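Local coordinates for protein putative phosphoglycolate phosphatase (Lactobacillus delbrueckii, PDB 2HI0) that probably hydrolyses the phosphate ester of 2-phosphoglycolate, as a member of the haloacid dehalogenase-like hydrolases, and carries a sodium ion at an aspartate-lined site, at residues Lys5-Asp10 / Val127-Val132; Asp21-Leu26 / Phe39-Ile44; Asp204-Asn209 / Ala223-Asp228; Thr33-Asp38 / Gln87-Arg92; Lys135-Val140 / Phe154-Lys159. All blocks are in the same frame, centred on the assembly; numbering follows the deposited sequence.

Contact 1 of 5, residues Lys5-Asp10 / Val127-Val132; sequences KAAIFD and VKLAVV. With NA (sodium ion), chain C.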
# COMPACT_ATOMS: atom_id res chain seq x y z
N LYS A 5 -12.61 17.36 -0.37
CA LYS A 5 -11.87 18.19 0.58
C LYS A 5 -10.67 17.43 1.20
O LYS A 5 -9.81 18.03 1.81
CB LYS A 5 -12.82 18.67 1.68
CG LYS A 5 -13.92 19.57 1.15
CD LYS A 5 -14.84 19.98 2.29
CE LYS A 5 -16.11 20.68 1.82
NZ LYS A 5 -17.09 20.65 2.97
N ALA A 6 -10.64 16.10 1.05
CA ALA A 6 -9.52 15.29 1.56
C ALA A 6 -9.16 14.21 0.56
O ALA A 6 -10.04 13.59 -0.00
CB ALA A 6 -9.83 14.67 2.93
N ALA A 7 -7.86 13.99 0.35
CA ALA A 7 -7.35 12.91 -0.53
C ALA A 7 -6.45 12.07 0.34
O ALA A 7 -5.50 12.58 0.93
CB ALA A 7 -6.56 13.47 -1.76
N ILE A 8 -6.81 10.80 0.45
CA ILE A 8 -6.16 9.82 1.32
C ILE A 8 -5.48 8.81 0.40
O ILE A 8 -6.16 8.14 -0.40
CB ILE A 8 -7.19 9.13 2.22
CG1 ILE A 8 -8.00 10.14 3.01
CG2 ILE A 8 -6.47 8.18 3.20
CD1 ILE A 8 -9.20 9.44 3.76
N PHE A 9 -4.15 8.73 0.50
CA PHE A 9 -3.33 7.94 -0.40
C PHE A 9 -2.76 6.70 0.30
O PHE A 9 -2.30 6.75 1.46
CB PHE A 9 -2.11 8.72 -0.88
CG PHE A 9 -2.43 9.95 -1.68
CD1 PHE A 9 -2.80 11.12 -1.05
CD2 PHE A 9 -2.43 9.90 -3.05
CE1 PHE A 9 -3.10 12.24 -1.79
CE2 PHE A 9 -2.71 11.06 -3.78
CZ PHE A 9 -3.06 12.19 -3.14
N ASP A 10 -2.77 5.60 -0.42
CA ASP A 10 -1.86 4.47 -0.09
C ASP A 10 -0.41 4.91 -0.42
O ASP A 10 -0.18 5.93 -1.09
CB ASP A 10 -2.22 3.25 -0.92
CG ASP A 10 -1.50 1.99 -0.46
OD1 ASP A 10 -1.18 1.83 0.74
OD2 ASP A 10 -1.22 1.17 -1.35
N VAL A 127 -6.94 21.16 -0.53
CA VAL A 127 -7.31 19.76 -0.27
C VAL A 127 -6.42 19.26 0.85
O VAL A 127 -5.18 19.44 0.81
CB VAL A 127 -7.12 18.85 -1.54
CG1 VAL A 127 -7.53 17.40 -1.24
CG2 VAL A 127 -7.90 19.43 -2.74
N LYS A 128 -7.02 18.63 1.86
CA LYS A 128 -6.27 17.99 2.94
C LYS A 128 -5.70 16.67 2.44
O LYS A 128 -6.38 15.96 1.71
CB LYS A 128 -7.21 17.75 4.13
CG LYS A 128 -7.74 18.99 4.78
CD LYS A 128 -8.40 18.69 6.10
CE LYS A 128 -8.81 19.96 6.82
NZ LYS A 128 -8.65 19.74 8.29
N LEU A 129 -4.47 16.34 2.84
CA LEU A 129 -3.77 15.18 2.32
C LEU A 129 -3.37 14.25 3.45
O LEU A 129 -2.93 14.66 4.49
CB LEU A 129 -2.53 15.56 1.53
CG LEU A 129 -2.64 16.62 0.41
CD1 LEU A 129 -1.19 16.92 -0.12
CD2 LEU A 129 -3.61 16.17 -0.72
N ALA A 130 -3.54 12.96 3.23
CA ALA A 130 -3.20 11.90 4.22
C ALA A 130 -2.64 10.67 3.53
O ALA A 130 -2.83 10.47 2.33
CB ALA A 130 -4.43 11.54 5.07
N VAL A 131 -1.90 9.89 4.31
CA VAL A 131 -1.39 8.57 3.93
C VAL A 131 -1.93 7.55 4.92
O VAL A 131 -1.85 7.76 6.12
CB VAL A 131 0.13 8.49 3.96
CG1 VAL A 131 0.63 7.01 3.62
CG2 VAL A 131 0.74 9.52 3.07
N VAL A 132 -2.55 6.51 4.40
CA VAL A 132 -3.00 5.37 5.20
C VAL A 132 -2.56 4.13 4.42
O VAL A 132 -3.01 3.87 3.30
CB VAL A 132 -4.52 5.40 5.47
CG1 VAL A 132 -4.95 4.12 6.22
CG2 VAL A 132 -4.88 6.66 6.25
NA NA C . -0.22 -0.26 -2.50
O HOH W 1 -2.49 -1.63 -2.05
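Ala7 and Phe9 join Lys128 and Ala130 in a parallel strand pair tied by five backbone hydrogen bonds, in the middle of the Rossmann-like sheet. Lys128 N to Lys5 O begins the row; Ala7 N donates to Lys128 O at 2.8 Å, Ala7 O takes Ala130 N at 3.0 Å, and Phe9 repeats the pattern with Ala130 O and Val132 N.

The apolar contacts fall on two faces. On one, Ala7 CB rests against Val127 CG1 and Leu129 CD2, the latter methyl also reaching Phe9 CE1 at 4.1 Å. Phe9 CG stands beside the backbone N (chi1 -62°), on the side of Ala130 O; the ring edge meets that oxygen, Phe9 CD1 at 3.4 Å. On the other, Ile8 and Val132 run side by side, CG2 to CG2 at 3.8 Å.

At the C-terminal end of strand 6-9, Asp10 OD2 binds the sodium ion at 2.1 Å, with Asp12 O, Asp190 OD1 and a water; Asp10 OD1 forms a salt bridge with Lys165. This placing, with Asp12, is consistent with the DxDx(T/V) motif of HAD hydrolases.

Helix 115-124 packs on Phe9 and Leu129, helix 169-178 on Ala6, Ala130 and Val132, while strand 185-189 continues the sheet beyond strand 6-9.

Contact 2 of 5, residues Asp21-Leu26 / Phe39-Ile44; sequences DLTSAL and FTVEDI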
# COMPACT_ATOMS: atom_id res chain seq x y z
N ASP A 21 13.32 -1.82 -2.95
CA ASP A 21 13.80 -1.93 -1.57
C ASP A 21 13.06 -3.06 -0.86
O ASP A 21 13.62 -3.78 -0.03
CB ASP A 21 13.63 -0.60 -0.81
CG ASP A 21 14.69 0.46 -1.18
OD1 ASP A 21 15.74 0.14 -1.79
OD2 ASP A 21 14.50 1.66 -0.86
N LEU A 22 11.77 -3.23 -1.19
CA LEU A 22 11.02 -4.36 -0.60
C LEU A 22 11.62 -5.73 -0.99
O LEU A 22 11.72 -6.67 -0.19
CB LEU A 22 9.53 -4.30 -1.00
CG LEU A 22 8.67 -3.25 -0.30
CD1 LEU A 22 7.33 -3.17 -1.06
CD2 LEU A 22 8.41 -3.50 1.17
N THR A 23 12.01 -5.81 -2.27
CA THR A 23 12.59 -7.01 -2.87
C THR A 23 13.91 -7.34 -2.20
O THR A 23 14.13 -8.44 -1.77
CB THR A 23 12.74 -6.80 -4.41
OG1 THR A 23 11.44 -6.64 -4.98
CG2 THR A 23 13.39 -8.00 -5.07
N SER A 24 14.78 -6.34 -2.09
CA SER A 24 16.07 -6.52 -1.45
C SER A 24 15.91 -6.99 0.01
O SER A 24 16.61 -7.89 0.47
CB SER A 24 16.85 -5.21 -1.51
OG SER A 24 18.14 -5.39 -0.95
N ALA A 25 15.00 -6.35 0.75
CA ALA A 25 14.78 -6.67 2.15
C ALA A 25 14.16 -8.07 2.31
O ALA A 25 14.53 -8.83 3.20
CB ALA A 25 13.93 -5.61 2.82
N LEU A 26 13.20 -8.43 1.45
CA LEU A 26 12.58 -9.76 1.49
C LEU A 26 13.63 -10.83 1.21
O LEU A 26 13.69 -11.84 1.91
CB LEU A 26 11.36 -9.96 0.54
CG LEU A 26 10.40 -11.15 0.84
CD1 LEU A 26 9.78 -11.01 2.22
CD2 LEU A 26 9.34 -11.18 -0.27
N PHE A 39 13.83 -13.67 -5.25
CA PHE A 39 12.58 -13.04 -5.71
C PHE A 39 12.88 -11.81 -6.55
O PHE A 39 13.87 -11.11 -6.32
CB PHE A 39 11.66 -12.62 -4.57
CG PHE A 39 11.19 -13.77 -3.70
CD1 PHE A 39 10.38 -14.77 -4.21
CD2 PHE A 39 11.50 -13.80 -2.35
CE1 PHE A 39 9.88 -15.79 -3.40
CE2 PHE A 39 11.02 -14.81 -1.52
CZ PHE A 39 10.20 -15.82 -2.07
N THR A 40 12.01 -11.58 -7.54
CA THR A 40 12.10 -10.45 -8.44
C THR A 40 11.17 -9.35 -7.94
O THR A 40 10.29 -9.58 -7.11
CB THR A 40 11.63 -10.85 -9.88
OG1 THR A 40 10.26 -11.25 -9.80
CG2 THR A 40 12.47 -12.05 -10.46
N VAL A 41 11.36 -8.14 -8.47
CA VAL A 41 10.41 -7.04 -8.21
C VAL A 41 8.98 -7.41 -8.61
O VAL A 41 8.03 -7.03 -7.93
CB VAL A 41 10.81 -5.73 -8.92
CG1 VAL A 41 9.63 -4.78 -9.02
CG2 VAL A 41 12.03 -5.11 -8.25
N GLU A 42 8.82 -8.18 -9.69
CA GLU A 42 7.48 -8.59 -10.11
C GLU A 42 6.86 -9.55 -9.08
O GLU A 42 5.64 -9.52 -8.86
CB GLU A 42 7.46 -9.24 -11.50
CG GLU A 42 7.69 -8.29 -12.69
CD GLU A 42 6.77 -7.04 -12.71
OE1 GLU A 42 5.58 -7.19 -13.06
OE2 GLU A 42 7.25 -5.91 -12.41
N ASP A 43 7.68 -10.39 -8.44
CA ASP A 43 7.20 -11.28 -7.39
C ASP A 43 6.67 -10.41 -6.24
O ASP A 43 5.58 -10.63 -5.69
CB ASP A 43 8.30 -12.21 -6.88
CG ASP A 43 8.73 -13.28 -7.87
OD1 ASP A 43 7.90 -13.75 -8.69
OD2 ASP A 43 9.92 -13.67 -7.79
N ILE A 44 7.48 -9.43 -5.86
CA ILE A 44 7.12 -8.58 -4.72
C ILE A 44 5.79 -7.85 -4.95
O ILE A 44 5.02 -7.64 -4.01
CB ILE A 44 8.29 -7.58 -4.36
CG1 ILE A 44 9.14 -8.17 -3.23
CG2 ILE A 44 7.79 -6.20 -4.01
CD1 ILE A 44 9.89 -9.44 -3.63
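Thr23 has the most surface buried here, and Ile44 comes next; the two side chains meet where helix 19-32 faces the start of helix 41-47. Thr23 OG1 sits 3.3 Å from Ile44 CG1 and 3.7 Å from Val41 CG2, a hydroxyl set among hydrocarbon, but its polar need is met inside its own helix by a hydrogen bond with Ser19 O. Thr23 OG1 lies beside the backbone N (chi1 -64°), which sends CG2 anti to that nitrogen and to within 3.4 Å of Phe39 O.

Besides Thr23, Ile44 CG2 meets Leu22 CB at 4.0 Å, and Ile44 CD1 meets Leu26 CD2 at 3.8 Å as the two side chains pass one another, running in opposite senses. Leu26 CD2 also approaches Phe39 CD2 obliquely at 4.0 Å, and Phe39 meets the rings of Phe30 and Phe47 edge-to-face. The packing is consistent with the helical cap of HAD phosphatases, and Leu22 also touches Asp12, which brings it close to the sodium site.

Thr40 and Asp43 form a capping box at the start of helix 41-47: Asp43 N donates to Thr40 OG1 at 3.0 Å, and Thr40 N to Asp43 OD2. No hydrogen bond crosses between 21-26 and 39-44, so the contact between them rests on apolar packing; Asn27 OD1, one residue past 21-26, accepts from Phe39 N.

Contact 3 of 5, residues Asp204-Asn209 / Ala223-Asp228; sequences DEIAVN and ATVIVD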
# COMPACT_ATOMS: atom_id res chain seq x y z
N ASP A 204 -15.41 7.38 -2.07
CA ASP A 204 -14.99 7.13 -3.44
C ASP A 204 -13.53 6.70 -3.49
O ASP A 204 -12.74 6.93 -2.57
CB ASP A 204 -15.14 8.43 -4.29
CG ASP A 204 -16.59 8.89 -4.47
OD1 ASP A 204 -17.52 8.15 -4.13
OD2 ASP A 204 -16.82 10.01 -5.00
N GLU A 205 -13.17 6.12 -4.63
CA GLU A 205 -11.80 5.61 -4.87
C GLU A 205 -11.31 5.91 -6.29
O GLU A 205 -12.07 5.86 -7.25
CB GLU A 205 -11.70 4.09 -4.59
CG GLU A 205 -10.30 3.56 -4.26
CD GLU A 205 -9.56 2.84 -5.41
OE1 GLU A 205 -10.03 2.74 -6.58
OE2 GLU A 205 -8.44 2.33 -5.09
N ILE A 206 -10.04 6.26 -6.39
CA ILE A 206 -9.34 6.42 -7.65
C ILE A 206 -8.20 5.40 -7.64
O ILE A 206 -7.49 5.26 -6.60
CB ILE A 206 -8.78 7.87 -7.79
CG1 ILE A 206 -9.90 8.89 -7.81
CG2 ILE A 206 -7.86 7.97 -9.02
CD1 ILE A 206 -9.38 10.34 -7.56
N ALA A 207 -8.08 4.66 -8.74
CA ALA A 207 -7.01 3.67 -8.90
C ALA A 207 -5.91 4.21 -9.82
O ALA A 207 -6.20 4.89 -10.79
CB ALA A 207 -7.59 2.31 -9.45
N VAL A 208 -4.66 3.92 -9.51
CA VAL A 208 -3.51 4.34 -10.32
C VAL A 208 -2.94 3.08 -10.99
O VAL A 208 -3.00 1.99 -10.42
CB VAL A 208 -2.45 5.11 -9.46
CG1 VAL A 208 -3.18 6.24 -8.72
CG2 VAL A 208 -1.65 4.20 -8.49
N ASN A 209 -2.37 3.24 -12.18
CA ASN A 209 -1.87 2.08 -12.95
C ASN A 209 -0.35 1.89 -12.85
O ASN A 209 0.23 1.03 -13.52
CB ASN A 209 -2.31 2.18 -14.43
CG ASN A 209 -1.35 3.01 -15.26
OD1 ASN A 209 -0.73 3.94 -14.78
ND2 ASN A 209 -1.21 2.65 -16.53
N ALA A 223 -12.40 -1.45 -9.86
CA ALA A 223 -11.95 -0.10 -10.00
C ALA A 223 -12.85 0.57 -11.02
O ALA A 223 -13.25 -0.08 -12.00
CB ALA A 223 -10.53 -0.08 -10.48
N THR A 224 -13.20 1.83 -10.79
CA THR A 224 -14.04 2.54 -11.75
C THR A 224 -13.38 3.74 -12.42
O THR A 224 -13.74 4.07 -13.54
CB THR A 224 -15.37 3.00 -11.12
OG1 THR A 224 -15.11 3.86 -10.01
CG2 THR A 224 -16.19 1.79 -10.68
N VAL A 225 -12.50 4.43 -11.71
CA VAL A 225 -11.66 5.50 -12.26
C VAL A 225 -10.21 5.03 -12.14
O VAL A 225 -9.72 4.74 -11.06
CB VAL A 225 -11.83 6.82 -11.51
CG1 VAL A 225 -10.86 7.84 -12.06
CG2 VAL A 225 -13.28 7.33 -11.66
N ILE A 226 -9.54 4.90 -13.29
CA ILE A 226 -8.14 4.46 -13.31
C ILE A 226 -7.35 5.51 -14.06
O ILE A 226 -7.71 5.86 -15.19
CB ILE A 226 -7.92 3.05 -13.93
CG1 ILE A 226 -8.76 1.98 -13.22
CG2 ILE A 226 -6.44 2.64 -13.86
CD1 ILE A 226 -8.77 0.62 -13.97
N VAL A 227 -6.30 6.04 -13.45
CA VAL A 227 -5.52 7.12 -14.05
C VAL A 227 -4.10 6.61 -14.29
O VAL A 227 -3.63 5.71 -13.58
CB VAL A 227 -5.55 8.39 -13.15
CG1 VAL A 227 -6.97 8.95 -12.97
CG2 VAL A 227 -4.93 8.11 -11.77
N ASP A 228 -3.40 7.20 -15.26
CA ASP A 228 -2.02 6.76 -15.54
C ASP A 228 -0.94 7.84 -15.50
O ASP A 228 0.22 7.58 -15.79
CB ASP A 228 -1.95 5.96 -16.85
CG ASP A 228 -2.31 6.76 -18.06
OD1 ASP A 228 -2.54 7.98 -17.95
OD2 ASP A 228 -2.35 6.13 -19.14
O HOH W 2 -11.56 3.37 -8.95
O HOH W 3 1.53 4.82 -15.88
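Ala207 lies at the centre of this parallel pairing, gripped through both its backbone polar groups. Its N donates to Val225 O at 2.8 Å, and its O receives Val227 N at 2.9 Å, each donor nearly in line with the C=O it meets. A third bond, Asn209 N to Val227 O, is more bent, at 138°.

Side chains pack on both faces. Ala207 CB touches Ala223 CB at 3.9 Å and Ile226 CG1 at 4.0 Å. On the other face Val227 CG2 meets both Ile206 CG2 and Val208 CG1, each at 4.0 Å. At the end of the pair, Asn209 CG stands between the backbone N and the carbonyl carbon (chi1 86°), and its OD1 lies 3.1 Å from Asp228 CB; a water donates to both Asn209 OD1 and Asp228 O. An alanine in place of Asn209 would probably deprive that water of one of its two acceptors here and open a gap beside Asp228 CB.

A second water, near Thr224, accepts from Thr224 N and lies close to Glu205 O and OE1. Farther out, helix 230-238 covers Ile206 and Val227, and helix 215-220, the crossover of this beta-alpha-beta unit, packs against Ala223 and Ile226.

The chemistry is that of a sheet margin: main-chain bonds and aliphatic side chains hold strand 226-227 to its neighbour, and water links the two segments where the direct ladder gives out.

Contact 4 of 5, residues Thr33-Asp38 / Gln87-Arg92; sequences TGHRHD and QTEVNR. Unlike the reference sequence in segment 87-92: Thr88 (reference Ala).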
# COMPACT_ATOMS: atom_id res chain seq x y z
N THR A 33 17.13 -16.73 6.96
CA THR A 33 16.34 -17.77 7.59
C THR A 33 16.34 -19.10 6.79
O THR A 33 15.57 -20.02 7.09
CB THR A 33 14.93 -17.26 7.86
OG1 THR A 33 14.33 -16.79 6.64
CG2 THR A 33 14.92 -16.16 8.91
N GLY A 34 17.26 -19.22 5.84
CA GLY A 34 17.48 -20.49 5.16
C GLY A 34 16.60 -20.79 3.96
O GLY A 34 16.57 -21.95 3.49
N HIS A 35 15.94 -19.77 3.42
CA HIS A 35 14.99 -19.95 2.31
C HIS A 35 15.63 -19.51 1.00
O HIS A 35 16.70 -18.92 1.01
CB HIS A 35 13.73 -19.14 2.54
CG HIS A 35 12.90 -19.68 3.65
ND1 HIS A 35 12.02 -20.72 3.46
CD2 HIS A 35 12.88 -19.39 4.98
CE1 HIS A 35 11.45 -21.02 4.61
NE2 HIS A 35 11.96 -20.25 5.56
N ARG A 36 14.99 -19.86 -0.13
CA ARG A 36 15.29 -19.32 -1.46
C ARG A 36 15.24 -17.81 -1.36
O ARG A 36 14.39 -17.28 -0.64
CB ARG A 36 14.24 -19.83 -2.50
CG ARG A 36 13.37 -18.77 -3.21
CD ARG A 36 12.34 -19.40 -4.15
NE ARG A 36 12.15 -18.59 -5.37
CZ ARG A 36 11.24 -18.82 -6.32
NH1 ARG A 36 10.36 -19.80 -6.22
NH2 ARG A 36 11.19 -18.02 -7.38
N HIS A 37 16.09 -17.11 -2.09
CA HIS A 37 16.19 -15.66 -1.93
C HIS A 37 16.54 -14.93 -3.22
O HIS A 37 17.38 -14.01 -3.25
CB HIS A 37 17.27 -15.36 -0.84
CG HIS A 37 18.54 -16.12 -1.01
ND1 HIS A 37 18.75 -17.35 -0.42
CD2 HIS A 37 19.66 -15.84 -1.72
CE1 HIS A 37 19.95 -17.78 -0.77
NE2 HIS A 37 20.53 -16.88 -1.54
N ASP A 38 15.84 -15.33 -4.27
CA ASP A 38 16.01 -14.74 -5.59
C ASP A 38 14.67 -14.21 -6.12
O ASP A 38 14.41 -14.29 -7.31
CB ASP A 38 16.55 -15.80 -6.55
CG ASP A 38 15.60 -17.02 -6.65
OD1 ASP A 38 14.56 -17.05 -5.93
OD2 ASP A 38 15.89 -17.94 -7.45
N GLN A 87 2.38 -20.02 10.18
CA GLN A 87 2.59 -18.71 10.81
C GLN A 87 3.80 -18.60 11.73
O GLN A 87 4.38 -17.53 11.86
CB GLN A 87 1.34 -18.18 11.45
CG GLN A 87 0.23 -17.95 10.43
CD GLN A 87 0.59 -16.90 9.33
OE1 GLN A 87 1.01 -15.80 9.67
NE2 GLN A 87 0.51 -17.27 8.05
N THR A 88 4.21 -19.71 12.32
CA THR A 88 5.42 -19.72 13.08
C THR A 88 6.60 -19.38 12.18
O THR A 88 7.45 -18.56 12.56
CB THR A 88 5.61 -21.09 13.77
OG1 THR A 88 4.53 -21.31 14.68
CG2 THR A 88 6.93 -21.20 14.54
N GLU A 89 6.67 -19.98 11.00
CA GLU A 89 7.74 -19.62 10.09
C GLU A 89 7.62 -18.18 9.57
O GLU A 89 8.63 -17.49 9.42
CB GLU A 89 7.82 -20.62 8.95
CG GLU A 89 9.07 -20.47 8.08
CD GLU A 89 10.40 -20.71 8.79
OE1 GLU A 89 10.43 -21.28 9.92
OE2 GLU A 89 11.44 -20.34 8.20
N VAL A 90 6.39 -17.74 9.27
CA VAL A 90 6.14 -16.33 8.89
C VAL A 90 6.77 -15.38 9.94
O VAL A 90 7.53 -14.43 9.59
CB VAL A 90 4.64 -16.07 8.69
CG1 VAL A 90 4.35 -14.55 8.54
CG2 VAL A 90 4.16 -16.82 7.44
N ASN A 91 6.46 -15.62 11.22
CA ASN A 91 6.90 -14.77 12.32
C ASN A 91 8.42 -14.80 12.43
O ASN A 91 9.06 -13.79 12.75
CB ASN A 91 6.23 -15.14 13.64
CG ASN A 91 4.75 -14.86 13.64
OD1 ASN A 91 4.27 -14.07 12.84
ND2 ASN A 91 4.02 -15.51 14.54
N ARG A 92 9.02 -15.94 12.11
CA ARG A 92 10.50 -16.08 12.22
C ARG A 92 11.15 -15.25 11.11
O ARG A 92 12.15 -14.55 11.33
CB ARG A 92 10.94 -17.53 12.13
CG ARG A 92 12.38 -17.74 12.47
CD ARG A 92 12.68 -19.22 12.63
NE ARG A 92 12.83 -19.89 11.34
CZ ARG A 92 13.96 -19.96 10.63
NH1 ARG A 92 15.07 -19.39 11.04
NH2 ARG A 92 13.98 -20.61 9.48
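Thr33 and Arg92 approach with their CA atoms 7.6 Å apart, just where Gly34, with positive phi, serves as the C-prime residue of the Schellman motif that ends helix 19-32. Arg92 NH2 donates to Thr33 O at 2.9 Å, on a lone pair in the carbonyl plane, though the N-H...O angle is only 139°. Thr33 CB lies over one face of the guanidinium, 3.8 Å from Arg92 NH1, while Thr33 OG1 is bonded back to Ala29 O.

His35 and Glu89 reach toward each other tip to tip. The bond from His35 NE2 to Glu89 OE2 is short, 2.7 Å, and almost straight at 176°; the oxygen lies in the ring plane and is met on its anti side, somewhat out of the carboxylate plane, with the two planes 55° apart. The other ring nitrogen, ND1, is bonded to Glu63 OE1, so both ring nitrogens are engaged and the ring's rotation is fixed.

Within helix 87-103, Arg92, bent at chi3, which places its NE, grips Glu89 side-on, NE to OE1 at 3.1 Å and NH2 to OE2 at 2.9 Å. Glu89 OE2 therefore accepts from His35 and Arg92 together.

Two carboxylates bracket the His35 ring, which would probably help it carry a positive charge, although Arg92 NH2 nearby would oppose this. Between 33-38 and 87-92 the hold is chiefly by directional polar bonds, although Thr33 also packs on Val93 and Val96 of helix 87-103.

Contact 5 of 5, residues Lys135-Val140 / Phe154-Lys159; sequences KPNEAV and FALGEK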
# COMPACT_ATOMS: atom_id res chain seq x y z
N LYS A 135 1.87 -0.72 5.00
CA LYS A 135 3.30 -0.75 5.36
C LYS A 135 3.44 -0.55 6.87
O LYS A 135 2.70 0.26 7.46
CB LYS A 135 4.05 0.34 4.61
CG LYS A 135 5.54 0.38 4.93
CD LYS A 135 6.27 1.51 4.14
CE LYS A 135 6.17 1.40 2.62
NZ LYS A 135 6.66 0.09 2.08
N PRO A 136 4.33 -1.29 7.53
CA PRO A 136 4.43 -1.02 8.96
C PRO A 136 4.64 0.46 9.28
O PRO A 136 5.40 1.17 8.58
CB PRO A 136 5.67 -1.83 9.39
CG PRO A 136 5.70 -2.95 8.39
CD PRO A 136 5.29 -2.32 7.09
N ASN A 137 3.94 0.92 10.31
CA ASN A 137 3.96 2.33 10.67
C ASN A 137 5.36 2.95 10.84
O ASN A 137 5.57 4.07 10.47
CB ASN A 137 3.15 2.57 11.94
CG ASN A 137 2.92 4.04 12.22
OD1 ASN A 137 2.37 4.77 11.41
ND2 ASN A 137 3.30 4.49 13.40
N GLU A 138 6.30 2.22 11.44
CA GLU A 138 7.63 2.76 11.68
C GLU A 138 8.29 3.19 10.37
O GLU A 138 8.91 4.26 10.29
CB GLU A 138 8.46 1.72 12.42
CG GLU A 138 8.68 0.40 11.65
CD GLU A 138 7.64 -0.71 11.94
OE1 GLU A 138 6.52 -0.43 12.54
OE2 GLU A 138 8.00 -1.87 11.53
N ALA A 139 8.10 2.39 9.31
CA ALA A 139 8.67 2.67 8.00
C ALA A 139 7.86 3.80 7.30
O ALA A 139 8.44 4.70 6.70
CB ALA A 139 8.69 1.43 7.12
N VAL A 140 6.54 3.80 7.45
CA VAL A 140 5.73 4.87 6.92
C VAL A 140 6.19 6.24 7.48
O VAL A 140 6.33 7.22 6.73
CB VAL A 140 4.22 4.68 7.23
CG1 VAL A 140 3.40 6.01 6.91
CG2 VAL A 140 3.65 3.46 6.41
N PHE A 154 -1.93 13.92 8.02
CA PHE A 154 -2.08 12.68 8.74
C PHE A 154 -1.34 11.59 7.99
O PHE A 154 -1.42 11.51 6.78
CB PHE A 154 -3.56 12.31 8.86
CG PHE A 154 -3.83 11.01 9.62
CD1 PHE A 154 -3.96 11.02 11.00
CD2 PHE A 154 -3.95 9.81 8.95
CE1 PHE A 154 -4.21 9.84 11.68
CE2 PHE A 154 -4.20 8.65 9.63
CZ PHE A 154 -4.32 8.67 10.99
N ALA A 155 -0.63 10.73 8.72
CA ALA A 155 0.05 9.60 8.11
C ALA A 155 0.03 8.46 9.11
O ALA A 155 0.31 8.66 10.30
CB ALA A 155 1.50 9.94 7.69
N LEU A 156 -0.40 7.29 8.65
CA LEU A 156 -0.47 6.11 9.50
C LEU A 156 -0.17 4.85 8.69
O LEU A 156 -0.74 4.64 7.62
CB LEU A 156 -1.87 5.99 10.09
CG LEU A 156 -2.10 4.80 11.04
CD1 LEU A 156 -1.21 4.91 12.29
CD2 LEU A 156 -3.62 4.75 11.38
N GLY A 157 0.70 3.99 9.24
CA GLY A 157 0.87 2.64 8.77
C GLY A 157 0.35 1.59 9.74
O GLY A 157 -0.17 1.91 10.78
N GLU A 158 0.54 0.32 9.40
CA GLU A 158 0.04 -0.79 10.16
C GLU A 158 0.77 -0.91 11.51
O GLU A 158 2.01 -0.74 11.61
CB GLU A 158 0.15 -2.06 9.32
CG GLU A 158 -0.33 -3.34 9.99
CD GLU A 158 0.76 -4.06 10.78
OE1 GLU A 158 1.93 -4.18 10.27
OE2 GLU A 158 0.43 -4.49 11.93
N LYS A 159 -0.02 -1.22 12.54
CA LYS A 159 0.47 -1.38 13.91
C LYS A 159 -0.22 -2.60 14.48
O LYS A 159 -1.41 -2.80 14.26
CB LYS A 159 0.07 -0.19 14.78
CG LYS A 159 0.75 1.11 14.39
CD LYS A 159 0.69 2.20 15.45
CE LYS A 159 -0.54 3.05 15.36
NZ LYS A 159 -0.28 4.44 15.94
O HOH W 4 4.16 -2.04 12.81
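The beta-alpha-beta unit of strand 128-133, helix 137-147 and strand 154-158 brings the first turn of its helix against the end of its last strand, where Asn137 meets Gly157. Asn137 CG is anti to the backbone N (chi1 -169°), and OD1 accepts from Gly157 N at 2.8 Å in a nearly straight bond of 176°. The same oxygen also receives Gln141 NE2, one turn on. Asn137 N in turn donates to Glu158 O at 2.9 Å, so the residue holds the strand through main chain and side chain alike. An alanine in place of Asn137 would probably leave Gly157 N and Gln141 NE2 without this shared acceptor.

Just ahead of the helix, Lys135 O receives Glu158 N at 2.9 Å, the donor standing above the carbonyl plane. This bond and that of Asn137 N flank Pro136, the N-cap residue, and pair it with Glu158 in a single parallel bridge. The crossover thus links the helix start to the edge strand of the Rossmann-like sheet.

Gly157 permits the close approach: a CB there would clash with Lys135 O, Asn137 CA and Val140 CG2, the last already 3.7 Å from Gly157 CA. Asn137 CB also lies 3.7 Å from Lys159 CG, the side chains running side by side. A water donates to both Glu138 OE1 and Glu158 O. Lys135 NZ is held by a salt bridge with Asp12 and a hydrogen bond with Tyr101 OH.

Overall arrangement
Contacts 1, 3 and 5 belong to one parallel sheet. Contact 1 is its buried interior, whereas contacts 3 and 5 bring in its outermost strands, are partly buried and add water bridges to the backbone bonds. Contacts 1 and 5 meet directly: Val131 O lies 2.9 Å from Leu156 N, a probable hydrogen bond between neighbouring strands. Contacts 2 and 4 lie in the helical part, their centres 14 Å apart, and both involve the chain around helix 19-32; contact 2 is buried and apolar, contact 4 superficial and built on charged and polar groups. Leu22 of contact 2 packs on Lys135 of contact 5, joining the helical part to the sheet near the sodium site of contact 1.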